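Putative branched-chain amino acid ABC transporter, periplasmic branched-chain amino acid-binding protein (Pseudomonas protegens Pf-5, PDB 4RU0) probably binds branched-chain amino acids or related small solutes in the periplasm and hands them to an ABC transporter for import. Local coordinates at residues Leu38-Val43 against Gln52-Met57; Tyr60-Asn65 against Leu76-Cys81; Gln34-Ala39 against Val108-Gly113; Ser296-His301 against Tyr326-Leu331. All blocks are in the same frame, centred on the assembly; numbering follows the deposited sequence.

Contact 1: Leu38-Val43 against Gln52-Met57; sequences LATYRV and QVWAGM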
# COMPACT_ATOMS: atom_id res chain seq x y z
N LEU A 38 -16.98 0.41 4.12
CA LEU A 38 -16.21 1.17 3.14
C LEU A 38 -16.06 2.63 3.57
O LEU A 38 -17.01 3.41 3.50
CB LEU A 38 -16.86 1.09 1.76
CG LEU A 38 -16.84 -0.30 1.12
CD1 LEU A 38 -17.45 -0.26 -0.27
CD2 LEU A 38 -15.42 -0.85 1.07
N ALA A 39 -14.87 2.98 4.04
CA ALA A 39 -14.57 4.35 4.44
C ALA A 39 -13.99 5.11 3.25
O ALA A 39 -12.83 4.90 2.87
CB ALA A 39 -13.60 4.37 5.62
N THR A 40 -14.80 5.97 2.64
CA THR A 40 -14.44 6.58 1.37
C THR A 40 -14.56 8.10 1.39
O THR A 40 -15.29 8.66 2.22
CB THR A 40 -15.32 6.04 0.22
OG1 THR A 40 -16.68 6.42 0.45
CG2 THR A 40 -15.23 4.53 0.13
N TYR A 41 -13.84 8.76 0.49
CA TYR A 41 -14.03 10.18 0.27
C TYR A 41 -14.45 10.45 -1.17
O TYR A 41 -13.82 9.98 -2.11
CB TYR A 41 -12.76 10.98 0.62
CG TYR A 41 -11.45 10.35 0.20
CD1 TYR A 41 -10.92 10.56 -1.07
CD2 TYR A 41 -10.72 9.57 1.09
CE1 TYR A 41 -9.71 9.99 -1.44
CE2 TYR A 41 -9.51 9.00 0.73
CZ TYR A 41 -9.01 9.21 -0.54
OH TYR A 41 -7.82 8.64 -0.90
N ARG A 42 -15.54 11.20 -1.33
CA ARG A 42 -16.03 11.59 -2.64
C ARG A 42 -16.20 13.10 -2.72
O ARG A 42 -16.75 13.63 -3.68
CB ARG A 42 -17.35 10.89 -2.96
CG ARG A 42 -17.20 9.39 -3.13
CD ARG A 42 -18.54 8.72 -3.34
NE ARG A 42 -18.38 7.29 -3.58
CZ ARG A 42 -18.07 6.76 -4.76
NH1 ARG A 42 -17.90 7.55 -5.81
NH2 ARG A 42 -17.94 5.44 -4.88
N VAL A 43 -15.71 13.79 -1.70
CA VAL A 43 -15.75 15.24 -1.64
C VAL A 43 -14.34 15.76 -1.41
O VAL A 43 -13.56 15.14 -0.69
CB VAL A 43 -16.68 15.74 -0.52
CG1 VAL A 43 -16.79 17.26 -0.53
CG2 VAL A 43 -18.06 15.10 -0.66
N GLN A 52 -11.78 6.33 -7.97
CA GLN A 52 -11.22 5.24 -8.75
C GLN A 52 -10.86 4.06 -7.84
O GLN A 52 -11.05 2.90 -8.22
CB GLN A 52 -10.00 5.71 -9.53
CG GLN A 52 -10.29 6.84 -10.50
CD GLN A 52 -9.04 7.42 -11.12
OE1 GLN A 52 -8.25 6.69 -11.73
NE2 GLN A 52 -8.85 8.72 -10.96
N VAL A 53 -10.36 4.37 -6.65
CA VAL A 53 -10.05 3.34 -5.66
C VAL A 53 -11.31 2.62 -5.17
O VAL A 53 -11.35 1.39 -5.12
CB VAL A 53 -9.31 3.92 -4.44
CG1 VAL A 53 -8.92 2.81 -3.48
CG2 VAL A 53 -8.08 4.71 -4.88
N TRP A 54 -12.33 3.39 -4.80
CA TRP A 54 -13.56 2.80 -4.26
C TRP A 54 -14.23 1.93 -5.31
O TRP A 54 -14.73 0.84 -5.00
CB TRP A 54 -14.53 3.88 -3.77
CG TRP A 54 -13.91 5.10 -3.14
CD1 TRP A 54 -14.31 6.39 -3.30
CD2 TRP A 54 -12.77 5.14 -2.25
NE1 TRP A 54 -13.50 7.23 -2.57
CE2 TRP A 54 -12.55 6.49 -1.92
CE3 TRP A 54 -11.93 4.16 -1.71
CZ2 TRP A 54 -11.52 6.89 -1.08
CZ3 TRP A 54 -10.90 4.57 -0.87
CH2 TRP A 54 -10.71 5.92 -0.56
N ALA A 55 -14.23 2.40 -6.56
CA ALA A 55 -14.83 1.67 -7.66
C ALA A 55 -14.15 0.31 -7.86
O ALA A 55 -14.79 -0.66 -8.26
CB ALA A 55 -14.77 2.49 -8.94
N GLY A 56 -12.86 0.26 -7.57
CA GLY A 56 -12.11 -0.99 -7.63
C GLY A 56 -12.57 -1.97 -6.56
O GLY A 56 -12.77 -3.15 -6.83
N MSE A 57 -12.69 -1.47 -5.34
CA MSE A 57 -13.16 -2.29 -4.26
C MSE A 57 -14.57 -2.74 -4.50
O MSE A 57 -14.89 -3.92 -4.32
CB MSE A 57 -13.11 -1.41 -3.02
CG MSE A 57 -11.76 -1.47 -2.33
SE MSE A 57 -11.71 -0.13 -0.91
CE MSE A 57 -11.19 -1.38 0.49
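Trp-54, on helix 47-67, fills the angle between strand residue Thr-40 and the loop residues Tyr-41 and Arg-42. The polar link is a single nearly straight hydrogen bond (170°) from Trp-54 NE1 to Tyr-41 O, 2.8 Å long. The acceptor lies in the indole plane, whereas NE1 sits above the carbonyl plane, 47° out of it. This bond helps set the rotation of the indole, one face of which takes Thr-40 and one edge of which meets Tyr-41. Thr-40 CB sits 3.4 Å from the centroid of the five-membered ring, almost on its normal, as a CH-pi contact; CG2 lies over the same face, while OG1 bonds to Glu-80. The CZ2-CH2 edge of the six-membered ring points at the face of Tyr-41, planes 84° apart, with Trp-54 CZ2 3.3 Å above the tyrosine ring centre. Arg-42, extended from CG to NE, lays one guanidinium face over Trp-54 CD1, offset toward the rim, and forms salt bridges with Glu-80 and Asp-315. Leu-38 CD2 meets the selenium of selenomethionine Met-57 at 4.3 Å. Such strand-to-helix packing is typical of the first beta-alpha-beta unit of a periplasmic-binding-protein lobe; here it backs Tyr-41 of the pocket holding 3,6,9,12,15-pentaoxaheptadecane.

Contact 2: Tyr60-Asn65 against Leu76-Cys81; sequences YLNYIN and LVWQEC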
# COMPACT_ATOMS: atom_id res chain seq x y z
N TYR A 60 -14.92 -5.42 -7.42
CA TYR A 60 -14.44 -6.73 -6.99
C TYR A 60 -15.41 -7.40 -6.01
O TYR A 60 -15.56 -8.62 -6.03
CB TYR A 60 -13.02 -6.70 -6.46
CG TYR A 60 -12.51 -8.08 -6.17
CD1 TYR A 60 -12.27 -8.98 -7.19
CD2 TYR A 60 -12.29 -8.49 -4.88
CE1 TYR A 60 -11.81 -10.25 -6.92
CE2 TYR A 60 -11.84 -9.76 -4.61
CZ TYR A 60 -11.60 -10.63 -5.64
OH TYR A 60 -11.16 -11.90 -5.37
N LEU A 61 -16.01 -6.60 -5.13
CA LEU A 61 -16.99 -7.14 -4.18
C LEU A 61 -18.25 -7.58 -4.92
O LEU A 61 -18.84 -8.62 -4.61
CB LEU A 61 -17.34 -6.10 -3.11
CG LEU A 61 -16.26 -5.71 -2.09
CD1 LEU A 61 -16.77 -4.63 -1.16
CD2 LEU A 61 -15.80 -6.92 -1.30
N ASN A 62 -18.65 -6.78 -5.90
CA ASN A 62 -19.79 -7.10 -6.75
C ASN A 62 -19.56 -8.42 -7.47
O ASN A 62 -20.43 -9.30 -7.48
CB ASN A 62 -20.03 -5.98 -7.76
CG ASN A 62 -21.49 -5.59 -7.86
OD1 ASN A 62 -22.38 -6.43 -7.70
ND2 ASN A 62 -21.75 -4.31 -8.10
N TYR A 63 -18.37 -8.55 -8.06
CA TYR A 63 -17.95 -9.75 -8.77
C TYR A 63 -18.04 -11.00 -7.90
O TYR A 63 -18.58 -12.02 -8.32
CB TYR A 63 -16.52 -9.57 -9.30
CG TYR A 63 -15.88 -10.84 -9.79
CD1 TYR A 63 -16.09 -11.29 -11.09
CD2 TYR A 63 -15.05 -11.60 -8.97
CE1 TYR A 63 -15.51 -12.46 -11.55
CE2 TYR A 63 -14.47 -12.76 -9.42
CZ TYR A 63 -14.70 -13.19 -10.71
OH TYR A 63 -14.11 -14.35 -11.15
N ILE A 64 -17.50 -10.92 -6.69
CA ILE A 64 -17.49 -12.06 -5.77
C ILE A 64 -18.91 -12.56 -5.47
O ILE A 64 -19.15 -13.76 -5.40
CB ILE A 64 -16.77 -11.70 -4.45
CG1 ILE A 64 -15.28 -11.52 -4.70
CG2 ILE A 64 -17.00 -12.77 -3.39
CD1 ILE A 64 -14.57 -12.80 -5.10
N ASN A 65 -19.84 -11.62 -5.31
CA ASN A 65 -21.23 -11.97 -5.00
C ASN A 65 -21.94 -12.63 -6.18
O ASN A 65 -22.55 -13.68 -6.03
CB ASN A 65 -22.01 -10.72 -4.57
CG ASN A 65 -21.88 -10.43 -3.09
OD1 ASN A 65 -21.54 -11.31 -2.30
ND2 ASN A 65 -22.18 -9.20 -2.71
N LEU A 76 -21.91 -10.87 0.37
CA LEU A 76 -21.23 -9.70 0.91
C LEU A 76 -22.12 -8.47 0.82
O LEU A 76 -22.71 -8.20 -0.23
CB LEU A 76 -19.92 -9.44 0.15
CG LEU A 76 -18.63 -10.13 0.62
CD1 LEU A 76 -18.86 -11.59 0.96
CD2 LEU A 76 -17.56 -10.01 -0.46
N VAL A 77 -22.23 -7.73 1.91
CA VAL A 77 -22.98 -6.48 1.90
C VAL A 77 -22.05 -5.35 2.31
O VAL A 77 -21.24 -5.51 3.22
CB VAL A 77 -24.23 -6.55 2.82
CG1 VAL A 77 -23.84 -6.93 4.23
CG2 VAL A 77 -24.99 -5.23 2.80
N TRP A 78 -22.15 -4.21 1.63
CA TRP A 78 -21.28 -3.09 1.93
C TRP A 78 -22.03 -1.77 1.94
O TRP A 78 -23.11 -1.65 1.36
CB TRP A 78 -20.13 -3.01 0.92
CG TRP A 78 -20.57 -2.83 -0.50
CD1 TRP A 78 -20.78 -1.64 -1.15
CD2 TRP A 78 -20.85 -3.86 -1.45
NE1 TRP A 78 -21.18 -1.87 -2.44
CE2 TRP A 78 -21.23 -3.22 -2.66
CE3 TRP A 78 -20.82 -5.25 -1.41
CZ2 TRP A 78 -21.57 -3.94 -3.80
CZ3 TRP A 78 -21.16 -5.96 -2.54
CH2 TRP A 78 -21.53 -5.30 -3.72
N GLN A 79 -21.45 -0.78 2.62
CA GLN A 79 -22.01 0.56 2.68
C GLN A 79 -20.89 1.58 2.79
O GLN A 79 -19.86 1.31 3.41
CB GLN A 79 -22.99 0.70 3.85
CG GLN A 79 -23.82 1.98 3.80
CD GLN A 79 -24.83 2.08 4.93
OE1 GLN A 79 -24.58 1.61 6.05
NE2 GLN A 79 -25.97 2.69 4.65
N GLU A 80 -21.09 2.74 2.19
CA GLU A 80 -20.09 3.79 2.22
C GLU A 80 -20.38 4.84 3.28
O GLU A 80 -21.53 5.21 3.52
CB GLU A 80 -20.00 4.47 0.85
CG GLU A 80 -18.81 4.04 0.02
CD GLU A 80 -18.88 4.56 -1.40
OE1 GLU A 80 -18.24 5.60 -1.69
OE2 GLU A 80 -19.56 3.93 -2.23
N CYS A 81 -19.32 5.31 3.93
CA CYS A 81 -19.41 6.43 4.84
C CYS A 81 -18.38 7.48 4.40
O CYS A 81 -17.22 7.15 4.16
CB CYS A 81 -19.17 5.99 6.28
SG CYS A 81 -19.21 7.32 7.51
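Leu-61 meets both Leu-76 and Trp-78, the two residues of strand 76-82 that face helix 47-67. Its CD2 touches Leu-76 CD2 at 3.7 Å, the two side chains crossing at about a right angle. Its CB lies over one face of the indole, offset toward the rim, 4.2 Å from the centroid of the six-membered ring of Trp-78 in a CH-pi contact. Trp-78 CG stands between its own backbone N and carbonyl carbon (chi1 61°), which carries it toward the helix. Asn-62 follows on the same ring with its backbone: its N comes 3.9 Å from Trp-78 CH2, and its amide plane is steeply inclined to the indole. One turn after Leu-61, Ile-64 sends only its CG2 branch to the strand, 4.1 Å from Leu-76 CD2, so that Leu-76 CD2 is touched by both Leu-61 and Ile-64. Asn-65 closes the walk with two hydrogen bonds to one residue. Its OD1 accepts from Leu-76 N at 2.7 Å, and its ND2 donates to Leu-76 O at 2.7 Å; both N-H...O angles are 154°, and in each bond the donor lies in the carbonyl plane on a lone pair. ND2 also reaches the edge of the indole, 3.4 Å from Trp-78 CZ3, with amide and ring planes 17° apart. Strand 34-40 bonds to the backbone of Val-77. The paired amide bonds of Asn-65 thus satisfy both backbone polar groups of Leu-76 where the strand begins and fix the rotation of the amide, while apolar contacts carry the rest of the interface.

Contact 3: Gln34-Ala39 against Val108-Gly113; sequences QFFPLA and VYQPNG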
# COMPACT_ATOMS: atom_id res chain seq x y z
N GLN A 34 -22.12 -10.99 5.13
CA GLN A 34 -20.89 -10.51 5.75
C GLN A 34 -20.70 -9.03 5.43
O GLN A 34 -20.66 -8.65 4.26
CB GLN A 34 -19.68 -11.31 5.27
CG GLN A 34 -18.34 -10.74 5.71
CD GLN A 34 -18.00 -11.06 7.16
OE1 GLN A 34 -17.73 -12.21 7.50
NE2 GLN A 34 -18.03 -10.04 8.01
N PHE A 35 -20.58 -8.20 6.47
CA PHE A 35 -20.48 -6.76 6.26
C PHE A 35 -19.07 -6.32 5.87
O PHE A 35 -18.08 -6.73 6.48
CB PHE A 35 -20.93 -6.00 7.51
CG PHE A 35 -20.91 -4.51 7.34
CD1 PHE A 35 -21.41 -3.92 6.18
CD2 PHE A 35 -20.42 -3.69 8.33
CE1 PHE A 35 -21.39 -2.55 6.02
CE2 PHE A 35 -20.41 -2.32 8.18
CZ PHE A 35 -20.90 -1.75 7.02
N PHE A 36 -19.00 -5.48 4.85
CA PHE A 36 -17.74 -4.95 4.36
C PHE A 36 -17.78 -3.43 4.41
O PHE A 36 -18.22 -2.79 3.46
CB PHE A 36 -17.48 -5.43 2.93
CG PHE A 36 -16.03 -5.49 2.56
CD1 PHE A 36 -15.37 -6.71 2.50
CD2 PHE A 36 -15.33 -4.33 2.26
CE1 PHE A 36 -14.04 -6.77 2.15
CE2 PHE A 36 -13.99 -4.38 1.92
CZ PHE A 36 -13.34 -5.61 1.86
N PRO A 37 -17.33 -2.85 5.54
CA PRO A 37 -17.37 -1.39 5.70
C PRO A 37 -16.48 -0.68 4.69
O PRO A 37 -15.36 -1.14 4.42
CB PRO A 37 -16.87 -1.19 7.14
CG PRO A 37 -16.05 -2.40 7.42
CD PRO A 37 -16.70 -3.52 6.69
N LEU A 38 -16.98 0.41 4.12
CA LEU A 38 -16.21 1.17 3.14
C LEU A 38 -16.06 2.63 3.57
O LEU A 38 -17.01 3.41 3.50
CB LEU A 38 -16.86 1.09 1.76
CG LEU A 38 -16.84 -0.30 1.12
CD1 LEU A 38 -17.45 -0.26 -0.27
CD2 LEU A 38 -15.42 -0.85 1.07
N ALA A 39 -14.87 2.98 4.04
CA ALA A 39 -14.57 4.35 4.44
C ALA A 39 -13.99 5.11 3.25
O ALA A 39 -12.83 4.90 2.87
CB ALA A 39 -13.60 4.37 5.62
N VAL A 108 -13.03 -7.28 9.04
CA VAL A 108 -11.83 -6.47 8.90
C VAL A 108 -12.22 -5.04 8.55
O VAL A 108 -13.29 -4.80 7.98
CB VAL A 108 -10.89 -7.02 7.80
CG1 VAL A 108 -10.24 -8.32 8.25
CG2 VAL A 108 -11.66 -7.21 6.52
N TYR A 109 -11.37 -4.09 8.91
CA TYR A 109 -11.67 -2.69 8.66
C TYR A 109 -10.51 -1.95 7.97
O TYR A 109 -9.36 -2.03 8.40
CB TYR A 109 -12.03 -1.98 9.96
CG TYR A 109 -12.58 -0.59 9.73
CD1 TYR A 109 -13.94 -0.39 9.51
CD2 TYR A 109 -11.74 0.52 9.72
CE1 TYR A 109 -14.44 0.88 9.29
CE2 TYR A 109 -12.24 1.79 9.50
CZ TYR A 109 -13.59 1.96 9.28
OH TYR A 109 -14.10 3.22 9.06
N GLN A 110 -10.83 -1.24 6.89
CA GLN A 110 -9.85 -0.47 6.13
C GLN A 110 -10.20 1.01 6.13
O GLN A 110 -11.07 1.44 5.38
CB GLN A 110 -9.76 -0.98 4.69
CG GLN A 110 -9.24 -2.40 4.57
CD GLN A 110 -9.94 -3.19 3.48
OE1 GLN A 110 -11.16 -3.14 3.36
NE2 GLN A 110 -9.17 -3.92 2.69
N PRO A 111 -9.53 1.79 6.98
CA PRO A 111 -9.84 3.22 7.11
C PRO A 111 -9.55 4.03 5.84
O PRO A 111 -10.15 5.09 5.67
CB PRO A 111 -8.93 3.68 8.27
CG PRO A 111 -7.88 2.64 8.38
CD PRO A 111 -8.51 1.35 7.95
N ASN A 112 -8.67 3.53 4.98
CA ASN A 112 -8.32 4.23 3.74
C ASN A 112 -7.87 5.67 4.01
O ASN A 112 -8.40 6.61 3.43
CB ASN A 112 -9.49 4.22 2.76
CG ASN A 112 -9.91 2.82 2.36
OD1 ASN A 112 -9.07 1.95 2.12
ND2 ASN A 112 -11.22 2.59 2.28
N GLY A 113 -6.90 5.82 4.90
CA GLY A 113 -6.48 7.13 5.36
C GLY A 113 -5.49 7.05 6.51
O GLY A 113 -5.79 6.49 7.56
O HOH W 1 -13.18 0.66 4.00
O HOH W 2 -13.02 -2.26 5.32
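Pro-37 and Ala-39 face the loop 108-113, which runs beside strand 34-40 in nearly the same direction, roughly where the third strand of a Rossmann-like lobe would be expected; strand 76-82 pairs with the other side of 34-40, consistent with the 2-1-3 order of periplasmic binding proteins. Two waters do much of the bridging. Water 1 accepts from Ala-39 N and contacts Pro-37 O and Gln-110 O; water 2 accepts from Gln-110 N at 2.9 Å and lies close to Pro-37 O and to Gln-110 OE1. Both waters meet the carbonyl of Pro-37. Tyr-109 CG is anti to its backbone N (chi1 -170°), and the ring slants across the proline, CD1 3.6 Å from Pro-37 CG; farther out, OH lies 3.7 Å from Ala-39 CB. Gln-110 is bent at chi2 (142°), and its amide comes up to the Phe-36 ring, OE1 3.4 Å from Phe-36 CE2 with the planes well inclined. Ala-39 CB also rests on the loop backbone, 3.5 Å from Pro-111 O. Asn-112 has a left-handed backbone conformation just before helix 114-126. Its CG is anti to its own carbonyl carbon, and the amide turns back to the strand: ND2 donates to Ala-39 O at 2.9 Å, nearly straight (170°), with the acceptor in the amide plane and the donor tilted out of the carbonyl plane.

Contact 4: Ser296-His301 against Tyr326-Leu331; sequences SDFEIH and YYNSGL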
# COMPACT_ATOMS: atom_id res chain seq x y z
N SER A 296 -4.85 -2.92 -17.40
CA SER A 296 -6.20 -3.46 -17.48
C SER A 296 -6.22 -4.77 -18.26
O SER A 296 -7.25 -5.18 -18.79
CB SER A 296 -7.15 -2.45 -18.13
OG SER A 296 -6.68 -2.06 -19.40
N ASP A 297 -5.07 -5.43 -18.32
CA ASP A 297 -4.93 -6.64 -19.12
C ASP A 297 -4.60 -7.87 -18.28
O ASP A 297 -4.24 -8.92 -18.82
CB ASP A 297 -3.87 -6.44 -20.20
CG ASP A 297 -4.31 -5.47 -21.28
OD1 ASP A 297 -5.52 -5.46 -21.61
OD2 ASP A 297 -3.46 -4.72 -21.80
N PHE A 298 -4.71 -7.75 -16.96
CA PHE A 298 -4.53 -8.90 -16.09
C PHE A 298 -5.75 -9.80 -16.19
O PHE A 298 -6.81 -9.37 -16.66
CB PHE A 298 -4.29 -8.46 -14.65
CG PHE A 298 -3.06 -7.63 -14.46
CD1 PHE A 298 -1.82 -8.24 -14.29
CD2 PHE A 298 -3.12 -6.25 -14.46
CE1 PHE A 298 -0.68 -7.48 -14.12
CE2 PHE A 298 -1.99 -5.48 -14.29
CZ PHE A 298 -0.76 -6.10 -14.12
N GLU A 299 -5.62 -11.04 -15.75
CA GLU A 299 -6.70 -12.01 -15.87
C GLU A 299 -7.98 -11.53 -15.18
O GLU A 299 -9.06 -11.57 -15.77
CB GLU A 299 -6.29 -13.37 -15.29
CG GLU A 299 -7.38 -14.42 -15.44
CD GLU A 299 -6.95 -15.78 -14.91
OE1 GLU A 299 -5.92 -15.86 -14.22
OE2 GLU A 299 -7.66 -16.77 -15.21
N ILE A 300 -7.84 -11.08 -13.94
CA ILE A 300 -8.99 -10.62 -13.15
C ILE A 300 -9.69 -9.44 -13.84
O ILE A 300 -10.92 -9.35 -13.81
CB ILE A 300 -8.56 -10.21 -11.71
CG1 ILE A 300 -9.78 -9.75 -10.89
CG2 ILE A 300 -7.50 -9.12 -11.73
CD1 ILE A 300 -10.79 -10.85 -10.62
N HIS A 301 -8.91 -8.57 -14.47
CA HIS A 301 -9.44 -7.39 -15.14
C HIS A 301 -10.39 -7.74 -16.27
O HIS A 301 -11.37 -7.02 -16.52
CB HIS A 301 -8.30 -6.53 -15.69
CG HIS A 301 -7.60 -5.71 -14.65
ND1 HIS A 301 -7.89 -4.38 -14.44
CD2 HIS A 301 -6.64 -6.03 -13.76
CE1 HIS A 301 -7.13 -3.91 -13.47
NE2 HIS A 301 -6.36 -4.89 -13.03
N TYR A 326 -4.78 3.61 -9.13
CA TYR A 326 -5.78 3.83 -8.13
C TYR A 326 -6.86 2.75 -8.16
O TYR A 326 -7.23 2.22 -7.13
CB TYR A 326 -6.39 5.20 -8.35
CG TYR A 326 -5.44 6.32 -8.04
CD1 TYR A 326 -4.65 6.28 -6.93
CD2 TYR A 326 -5.35 7.42 -8.86
CE1 TYR A 326 -3.79 7.31 -6.63
CE2 TYR A 326 -4.49 8.46 -8.57
CZ TYR A 326 -3.71 8.40 -7.45
OH TYR A 326 -2.85 9.42 -7.13
N TYR A 327 -7.33 2.40 -9.35
CA TYR A 327 -8.33 1.37 -9.48
C TYR A 327 -7.81 0.03 -9.01
O TYR A 327 -8.51 -0.75 -8.41
CB TYR A 327 -8.84 1.28 -10.92
CG TYR A 327 -9.96 0.29 -11.11
CD1 TYR A 327 -9.69 -1.06 -11.15
CD2 TYR A 327 -11.27 0.70 -11.21
CE1 TYR A 327 -10.70 -1.97 -11.30
CE2 TYR A 327 -12.29 -0.20 -11.35
CZ TYR A 327 -12.00 -1.54 -11.40
OH TYR A 327 -13.00 -2.45 -11.55
N ASN A 328 -6.56 -0.24 -9.33
CA ASN A 328 -5.96 -1.53 -9.03
C ASN A 328 -5.62 -1.69 -7.55
O ASN A 328 -5.58 -2.80 -7.04
CB ASN A 328 -4.71 -1.74 -9.88
CG ASN A 328 -5.04 -1.89 -11.36
OD1 ASN A 328 -6.14 -1.53 -11.80
ND2 ASN A 328 -4.09 -2.41 -12.12
N SER A 329 -5.38 -0.57 -6.87
CA SER A 329 -5.17 -0.62 -5.43
C SER A 329 -6.47 -1.02 -4.77
O SER A 329 -6.48 -1.76 -3.79
CB SER A 329 -4.67 0.73 -4.89
OG SER A 329 -5.65 1.74 -5.03
N GLY A 330 -7.59 -0.55 -5.32
CA GLY A 330 -8.90 -0.93 -4.85
C GLY A 330 -9.11 -2.43 -4.99
O GLY A 330 -9.64 -3.08 -4.08
N LEU A 331 -8.70 -2.97 -6.13
CA LEU A 331 -8.82 -4.40 -6.39
C LEU A 331 -8.00 -5.23 -5.41
O LEU A 331 -8.46 -6.25 -4.90
CB LEU A 331 -8.39 -4.72 -7.82
CG LEU A 331 -9.25 -4.12 -8.94
CD1 LEU A 331 -8.65 -4.44 -10.30
CD2 LEU A 331 -10.68 -4.65 -8.85
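Asn-328 ND2 is gripped by two backbone carbonyls, Pro-293 O and Gly-295 O, in the loop just ahead of Ser-296, and the amide it belongs to packs against His-301. With the amide N-H groups turned to that loop, OD1 meets the imidazole edge: Asn-328 OD1 lies 3.1 Å from His-301 CE1, near the ring plane. The amide and ring are inclined by 53°, and the two side chains cross at about a right angle. His-301 NE2 and Asn-328 ND2 are 3.5 Å apart, but the angle is too poor for a hydrogen bond. His-301 has CG anti to its carbonyl carbon (chi1 -78°), which sends CG from helix 299-309 toward helix 325-348; the CE1 end of the ring then makes the contact. One turn beyond Asn-328, Leu-331 brings CD1 to 3.6 Å from His-301 CE1, crossing the histidine obliquely, so that CE1 has the amide oxygen and a methyl as neighbours. Tyr-327 touches the same carbon more loosely, its CD1 4.5 Å from His-301 CE1. Phe-298, at the N-cap position of helix 299-309, adds a distant contact, its CE2 4.3 Å from Asn-328 ND2. Phe-322, outside both segments, meets His-301 and Tyr-327 edge-to-face. The chemistry is thus divided: the hydrogen bonds of Asn-328 tie helix 325-348 to the loop before helix 299-309, whereas His-301 meets helix 325-348 by packing and by the probably favourable approach of its weakly polar C-H to the amide oxygen.

In the fold
Contacts 1, 3 and 4 are buried, whereas contact 2 lies farther from the chain centre and is partly exposed. Contacts 1 and 2 use successive parts of helix 47-67 on the paired strands 34-40 and 76-82; contact 3 starts from the first of these strands, shares Leu-38 and Ala-39 with contact 1, and encloses contact 2 along the chain. Contact 4 adds helix 325-348, which packs on helix 47-67 through Gly-330 and Leu-331. Contact 1, nearest the ligand, centres on one indole, a paired amide grip marks the strand start in contact 2, waters and one asparagine amide bridge contact 3, and contact 4 joins its helices without direct hydrogen bonds.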